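Local coordinates for synergistic-type venom protein S2C4 (Dendroaspis jamesoni kaimosae, PDB 7C28) that probably enhances the toxicity of other toxins in the venom, acting as a homodimeric synergistic member of the three-finger toxin family, at residues L1-T5 with T14-A18; I23-N27 with D61-K65. All blocks are in the same frame, centred on the assembly; numbering follows the deposited sequence.

Contact 1. Residues L1-T5 with T14-A18; sequences LTCVT and TEECA
Thr-2 and Glu-16 face each other as a non-hydrogen-bonded antiparallel pair, their side chains crossing at about a right angle on the same face of the sheet. Glu-16 starts anti to its own N (chi1 176°) and bends at chi2 (95°), which turns the carboxylate toward Leu-1 and Thr-2. Glu-16 OE2 accepts a weak hydrogen bond from Thr-2 OG1 at 3.2 Å, while Glu-16 OE1 makes a long salt bridge of 3.8 Å with Leu-1 N. An acidic residue suits a place beside the chain's amino terminus, and a water joins Leu-1 N to Cys-17 O. This is the base of the first finger of the three-finger fold, the hairpin of strands 2-8 and 11-16. Cys-3 N donates to Glu-15 O and Glu-15 N to Cys-3 O, both at 3.3 Å, and Cys-17 N extends the pairing to Leu-1 O at 3.0 Å. On the face of Cys-3, the methyl CG2 of Thr-5 lies across the extended Glu-15 chain, 3.6 Å from its CG. There the small, buried half-cystines converge: Cys-3 SG lies 3.4 Å from Cys-17 SG, yet each is bonded away from the hairpin, to Cys-24 and Cys-42 respectively. Leu-1 CD2 covers Cys-17 SG at 4.0 Å.

Contact 2. Residues I23-N27 with D61-K65; sequences ICFKN and DKCNK
The flat carboxamide of Asn-64 turns one face to Cys-24, whose CB stands over it 3.7 Å from Asn-64 CG. At one edge Asn-64 ND2 donates to Phe-25 O over 3.2 Å with an N-H...O angle of 165°. That oxygen lies nearly in the amide plane, whereas the donor sits well above the plane of the Phe-25 carbonyl. At the other edge OD1 accepts from Val-4 N, so the side chain both donates and accepts among main-chain groups; asparagine suits this buried place because a short amide offers both functions without charge. Its CG is tucked between the backbone N and the carbonyl carbon (chi1 70°), which folds the amide toward segment 23-27. In the three-finger fold this segment belongs to the central finger, and 61-65 is the C-terminal tail that folds back onto the disulfide-rich core; the type I turn of Lys-62 to Lys-65 presents Asn-64 to strand 23-32. Cys-63 SG, bonded to Cys-58, packs 3.7 Å from Cys-24 CB. Beyond the amide, at the CB end of Asn-64, the methylenes of Lys-26 pass obliquely, Lys-26 CG lying 3.7 Å from Asn-64 CB. A bend at chi3 (70°) then turns the long chain to the tail's end, where Lys-26 NZ donates to Lys-65 O at 3.0 Å. A water accepting weakly from NZ donates to Cys-63 O.

How the contacts relate
Contact 1 pairs the strands of the first finger, and contact 2 sets the tail against the central finger; their centres are 9 Å apart and lie about 10 and 5 Å, respectively, from the centre of the folded chain. The disulfide of Cys-3 SG with Cys-24 SG, 2.0 Å long, ties 1-5 covalently to 23-27. Segment 61-65 is sewn to 1-5 as well: Thr-2 O probably accepts from Lys-62 N at 2.8 Å, and Asp-61 OD1 bonds Thr-2 N. Leu-1 CD2 also packs 3.7 Å from Cys-24 SG. The first strand is thus flanked by the 14-18 segment and the tail, in the disulfide core from which the fingers of this fold extend.

Contact 1. Residues L1-T5 with T14-A18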
ATOM      1  N   LEU A   1       0.237  20.517   9.777  1.00 32.54           N
ATOM      2  CA  LEU A   1       0.512  19.569   8.702  1.00 30.23           C
ATOM      3  C   LEU A   1      -0.530  19.691   7.605  1.00 30.36           C
ATOM      4  O   LEU A   1      -1.709  19.932   7.880  1.00 31.58           O
ATOM      5  CB  LEU A   1       0.551  18.138   9.240  1.00 28.63           C
ATOM      6  CG  LEU A   1       0.769  16.998   8.239  1.00 25.39           C
ATOM      7  CD1 LEU A   1       2.233  16.907   7.817  1.00 23.61           C
ATOM      8  CD2 LEU A   1       0.311  15.683   8.839  1.00 24.49           C
ATOM      9  N   THR A   2      -0.080  19.547   6.360  1.00 31.34           N
ATOM     10  CA  THR A   2      -0.942  19.576   5.186  1.00 28.08           C
ATOM     11  C   THR A   2      -0.859  18.228   4.483  1.00 25.68           C
ATOM     12  O   THR A   2       0.241  17.724   4.230  1.00 24.41           O
ATOM     13  CB  THR A   2      -0.531  20.698   4.226  1.00 28.16           C
ATOM     14  OG1 THR A   2      -0.392  21.923   4.954  1.00 30.84           O
ATOM     15  CG2 THR A   2      -1.565  20.876   3.121  1.00 28.34           C
ATOM     16  N   CYS A   3      -2.023  17.648   4.182  1.00 25.56           N
ATOM     17  CA  CYS A   3      -2.126  16.352   3.530  1.00 23.94           C
ATOM     18  C   CYS A   3      -3.036  16.450   2.312  1.00 23.44           C
ATOM     19  O   CYS A   3      -3.991  17.232   2.291  1.00 22.81           O
ATOM     20  CB  CYS A   3      -2.678  15.282   4.473  1.00 22.83           C
ATOM     21  SG  CYS A   3      -1.782  15.082   6.011  1.00 24.77           S
ATOM     22  N   VAL A   4      -2.741  15.635   1.298  1.00 23.57           N
ATOM     23  CA  VAL A   4      -3.660  15.490   0.174  1.00 24.91           C
ATOM     24  C   VAL A   4      -4.926  14.787   0.641  1.00 26.29           C
ATOM     25  O   VAL A   4      -4.871  13.844   1.444  1.00 27.51           O
ATOM     26  CB  VAL A   4      -2.990  14.711  -0.968  1.00 22.43           C
ATOM     27  CG1 VAL A   4      -3.902  14.665  -2.184  1.00 23.28           C
ATOM     28  CG2 VAL A   4      -1.645  15.330  -1.309  1.00 23.44           C
ATOM     29  N   THR A   5      -6.074  15.215   0.114  1.00 29.07           N
ATOM     30  CA  THR A   5      -7.362  14.646   0.496  1.00 31.34           C
ATOM     31  C   THR A   5      -8.113  13.997  -0.652  1.00 35.94           C
ATOM     32  O   THR A   5      -8.897  13.075  -0.413  1.00 37.00           O
ATOM     33  CB  THR A   5      -8.261  15.716   1.129  1.00 29.36           C
ATOM     34  OG1 THR A   5      -8.258  16.886   0.306  1.00 28.37           O
ATOM     35  CG2 THR A   5      -7.757  16.071   2.516  1.00 30.41           C
ATOM     36  N   THR A  14      -6.071  19.641  -1.056  1.00 34.23           N
ATOM     37  CA  THR A  14      -5.359  19.473   0.202  1.00 32.27           C
ATOM     38  C   THR A  14      -6.102  20.224   1.295  1.00 30.47           C
ATOM     39  O   THR A  14      -7.080  20.936   1.045  1.00 30.18           O
ATOM     40  CB  THR A  14      -3.904  19.965   0.128  1.00 30.80           C
ATOM     41  OG1 THR A  14      -3.880  21.383  -0.075  1.00 31.89           O
ATOM     42  CG2 THR A  14      -3.145  19.268  -0.991  1.00 31.07           C
ATOM     43  N   GLU A  15      -5.627  20.045   2.522  1.00 31.11           N
ATOM     44  CA  GLU A  15      -6.276  20.620   3.687  1.00 32.43           C
ATOM     45  C   GLU A  15      -5.272  20.646   4.825  1.00 33.86           C
ATOM     46  O   GLU A  15      -4.248  19.957   4.792  1.00 32.34           O
ATOM     47  CB  GLU A  15      -7.528  19.828   4.089  1.00 34.25           C
ATOM     48  CG  GLU A  15      -7.240  18.626   4.976  1.00 33.35           C
ATOM     49  CD  GLU A  15      -8.495  17.876   5.377  1.00 35.27           C
ATOM     50  OE1 GLU A  15      -9.538  18.056   4.719  1.00 36.37           O
ATOM     51  OE2 GLU A  15      -8.436  17.096   6.350  1.00 36.14           O
ATOM     52  N   GLU A  16      -5.579  21.450   5.833  1.00 37.54           N
ATOM     53  CA  GLU A  16      -4.754  21.533   7.024  1.00 38.74           C
ATOM     54  C   GLU A  16      -5.393  20.684   8.111  1.00 36.28           C
ATOM     55  O   GLU A  16      -6.598  20.796   8.363  1.00 35.37           O
ATOM     56  CB  GLU A  16      -4.607  22.984   7.486  1.00 46.08           C
ATOM     57  CG  GLU A  16      -3.836  23.141   8.785  1.00 52.13           C
ATOM     58  CD  GLU A  16      -2.368  23.434   8.558  1.00 56.68           C
ATOM     59  OE1 GLU A  16      -1.682  23.806   9.532  1.00 58.77           O
ATOM     60  OE2 GLU A  16      -1.901  23.293   7.407  1.00 58.02           O
ATOM     61  N   CYS A  17      -4.586  19.828   8.738  1.00 34.91           N
ATOM     62  CA  CYS A  17      -5.094  18.866   9.703  1.00 35.56           C
ATOM     63  C   CYS A  17      -5.353  19.537  11.048  1.00 38.06           C
ATOM     64  O   CYS A  17      -4.712  20.529  11.411  1.00 39.87           O
ATOM     65  CB  CYS A  17      -4.112  17.706   9.889  1.00 34.03           C
ATOM     66  SG  CYS A  17      -3.427  16.985   8.363  1.00 30.45           S
ATOM     67  N   ALA A  18      -6.296  18.971  11.797  1.00 40.72           N
ATOM     68  CA  ALA A  18      -6.548  19.433  13.150  1.00 43.30           C
ATOM     69  C   ALA A  18      -5.294  19.262  14.010  1.00 44.62           C
ATOM     70  O   ALA A  18      -4.323  18.612  13.621  1.00 50.73           O
ATOM     71  CB  ALA A  18      -7.729  18.676  13.755  1.00 42.42           C
TER
HETATM   72  O   HOH W   1      -2.218  20.295  11.628  1.00 27.46           O

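Contact 2. Residues I23-N27 with D61-K65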
ATOM      1  N   ILE A  23      -0.418  12.792  11.032  1.00 28.08           N
ATOM      2  CA  ILE A  23      -0.015  11.817  10.025  1.00 26.73           C
ATOM      3  C   ILE A  23      -0.872  12.016   8.776  1.00 24.23           C
ATOM      4  O   ILE A  23      -2.073  12.291   8.877  1.00 23.81           O
ATOM      5  CB  ILE A  23      -0.163  10.371  10.562  1.00 31.14           C
ATOM      6  CG1 ILE A  23       0.589  10.182  11.884  1.00 35.17           C
ATOM      7  CG2 ILE A  23       0.286   9.350   9.536  1.00 29.96           C
ATOM      8  CD1 ILE A  23       2.090  10.187  11.754  1.00 40.68           C
ATOM      9  N   CYS A  24      -0.265  11.875   7.601  1.00 21.89           N
ATOM     10  CA  CYS A  24      -1.006  11.714   6.354  1.00 23.44           C
ATOM     11  C   CYS A  24      -1.049  10.233   5.999  1.00 23.82           C
ATOM     12  O   CYS A  24      -0.143   9.473   6.353  1.00 25.53           O
ATOM     13  CB  CYS A  24      -0.386  12.492   5.192  1.00 24.58           C
ATOM     14  SG  CYS A  24      -0.008  14.233   5.467  1.00 27.08           S
ATOM     15  N   PHE A  25      -2.115   9.817   5.308  1.00 22.48           N
ATOM     16  CA  PHE A  25      -2.274   8.417   4.940  1.00 19.79           C
ATOM     17  C   PHE A  25      -2.655   8.261   3.475  1.00 19.57           C
ATOM     18  O   PHE A  25      -3.242   9.155   2.861  1.00 17.83           O
ATOM     19  CB  PHE A  25      -3.330   7.711   5.822  1.00 23.00           C
ATOM     20  CG  PHE A  25      -4.755   8.086   5.500  1.00 25.61           C
ATOM     21  CD1 PHE A  25      -5.474   7.400   4.526  1.00 25.54           C
ATOM     22  CD2 PHE A  25      -5.381   9.112   6.186  1.00 25.76           C
ATOM     23  CE1 PHE A  25      -6.781   7.746   4.234  1.00 25.85           C
ATOM     24  CE2 PHE A  25      -6.689   9.461   5.898  1.00 28.19           C
ATOM     25  CZ  PHE A  25      -7.390   8.772   4.921  1.00 26.64           C
ATOM     26  N   LYS A  26      -2.287   7.104   2.927  1.00 21.13           N
ATOM     27  CA  LYS A  26      -2.818   6.567   1.683  1.00 18.63           C
ATOM     28  C   LYS A  26      -3.403   5.191   1.967  1.00 20.36           C
ATOM     29  O   LYS A  26      -2.807   4.406   2.709  1.00 21.10           O
ATOM     30  CB  LYS A  26      -1.732   6.459   0.610  1.00 16.24           C
ATOM     31  CG  LYS A  26      -0.964   7.737   0.360  1.00 14.38           C
ATOM     32  CD  LYS A  26       0.182   7.497  -0.601  1.00 14.12           C
ATOM     33  CE  LYS A  26      -0.337   7.219  -2.005  1.00 13.62           C
ATOM     34  NZ  LYS A  26       0.760   7.256  -3.009  1.00 13.88           N
ATOM     35  N   ASN A  27      -4.570   4.896   1.393  1.00 22.84           N
ATOM     36  CA  ASN A  27      -5.257   3.628   1.634  1.00 23.66           C
ATOM     37  C   ASN A  27      -5.740   3.041   0.312  1.00 24.37           C
ATOM     38  O   ASN A  27      -6.619   3.610  -0.338  1.00 25.38           O
ATOM     39  CB  ASN A  27      -6.427   3.815   2.598  1.00 22.45           C
ATOM     40  CG  ASN A  27      -6.911   2.504   3.192  1.00 24.36           C
ATOM     41  OD1 ASN A  27      -6.729   1.432   2.606  1.00 24.34           O
ATOM     42  ND2 ASN A  27      -7.531   2.583   4.367  1.00 23.88           N
ATOM     43  N   ASP A  61       4.726  17.388   4.928  1.00 31.35           N
ATOM     44  CA  ASP A  61       3.700  18.085   4.159  1.00 33.62           C
ATOM     45  C   ASP A  61       3.522  17.449   2.786  1.00 29.98           C
ATOM     46  O   ASP A  61       4.490  17.297   2.034  1.00 30.24           O
ATOM     47  CB  ASP A  61       4.048  19.569   4.037  1.00 38.66           C
ATOM     48  CG  ASP A  61       3.862  20.320   5.349  1.00 42.61           C
ATOM     49  OD1 ASP A  61       2.739  20.311   5.893  1.00 43.82           O
ATOM     50  OD2 ASP A  61       4.840  20.921   5.842  1.00 45.39           O
ATOM     51  N   LYS A  62       2.282  17.048   2.483  1.00 27.72           N
ATOM     52  CA  LYS A  62       1.899  16.413   1.220  1.00 26.04           C
ATOM     53  C   LYS A  62       2.775  15.219   0.868  1.00 23.40           C
ATOM     54  O   LYS A  62       2.942  14.895  -0.311  1.00 23.87           O
ATOM     55  CB  LYS A  62       1.946  17.426   0.070  1.00 26.03           C
ATOM     56  CG  LYS A  62       1.048  18.637   0.242  1.00 27.94           C
ATOM     57  CD  LYS A  62       1.157  19.576  -0.959  1.00 28.89           C
ATOM     58  CE  LYS A  62       0.792  21.005  -0.587  1.00 30.33           C
ATOM     59  NZ  LYS A  62       1.410  21.993  -1.516  1.00 33.74           N
ATOM     60  N   CYS A  63       3.360  14.569   1.873  1.00 24.43           N
ATOM     61  CA  CYS A  63       3.978  13.262   1.678  1.00 25.83           C
ATOM     62  C   CYS A  63       3.063  12.257   0.975  1.00 22.63           C
ATOM     63  O   CYS A  63       3.554  11.352   0.297  1.00 24.64           O
ATOM     64  CB  CYS A  63       4.464  12.727   3.022  1.00 28.13           C
ATOM     65  SG  CYS A  63       3.171  12.367   4.183  1.00 28.01           S
ATOM     66  N   ASN A  64       1.746  12.364   1.151  1.00 22.39           N
ATOM     67  CA  ASN A  64       0.823  11.325   0.680  1.00 21.32           C
ATOM     68  C   ASN A  64       0.302  11.587  -0.734  1.00 24.26           C
ATOM     69  O   ASN A  64      -0.856  11.286  -1.032  1.00 25.71           O
ATOM     70  CB  ASN A  64      -0.335  11.170   1.663  1.00 18.21           C
ATOM     71  CG  ASN A  64      -1.278  12.357   1.655  1.00 17.23           C
ATOM     72  OD1 ASN A  64      -0.868  13.500   1.456  1.00 17.57           O
ATOM     73  ND2 ASN A  64      -2.558  12.085   1.856  1.00 16.41           N
ATOM     74  N   LYS A  65       1.127  12.128  -1.628  1.00 27.42           N
ATOM     75  CA  LYS A  65       0.719  12.422  -3.009  1.00 31.33           C
ATOM     76  C   LYS A  65       0.111  11.223  -3.749  1.00 29.84           C
ATOM     77  O   LYS A  65       0.679  10.132  -3.779  1.00 28.34           O
ATOM     78  CB  LYS A  65       1.913  12.950  -3.810  1.00 33.72           C
ATOM     79  CG  LYS A  65       2.362  14.347  -3.425  1.00 38.38           C
ATOM     80  CD  LYS A  65       3.752  14.636  -3.962  1.00 40.79           C
ATOM     81  CE  LYS A  65       4.779  13.703  -3.336  1.00 42.61           C
ATOM     82  NZ  LYS A  65       6.150  13.923  -3.875  1.00 43.65           N
TER
HETATM   83  O   HOH W   2       3.144   9.027  -1.278  1.00 24.60           O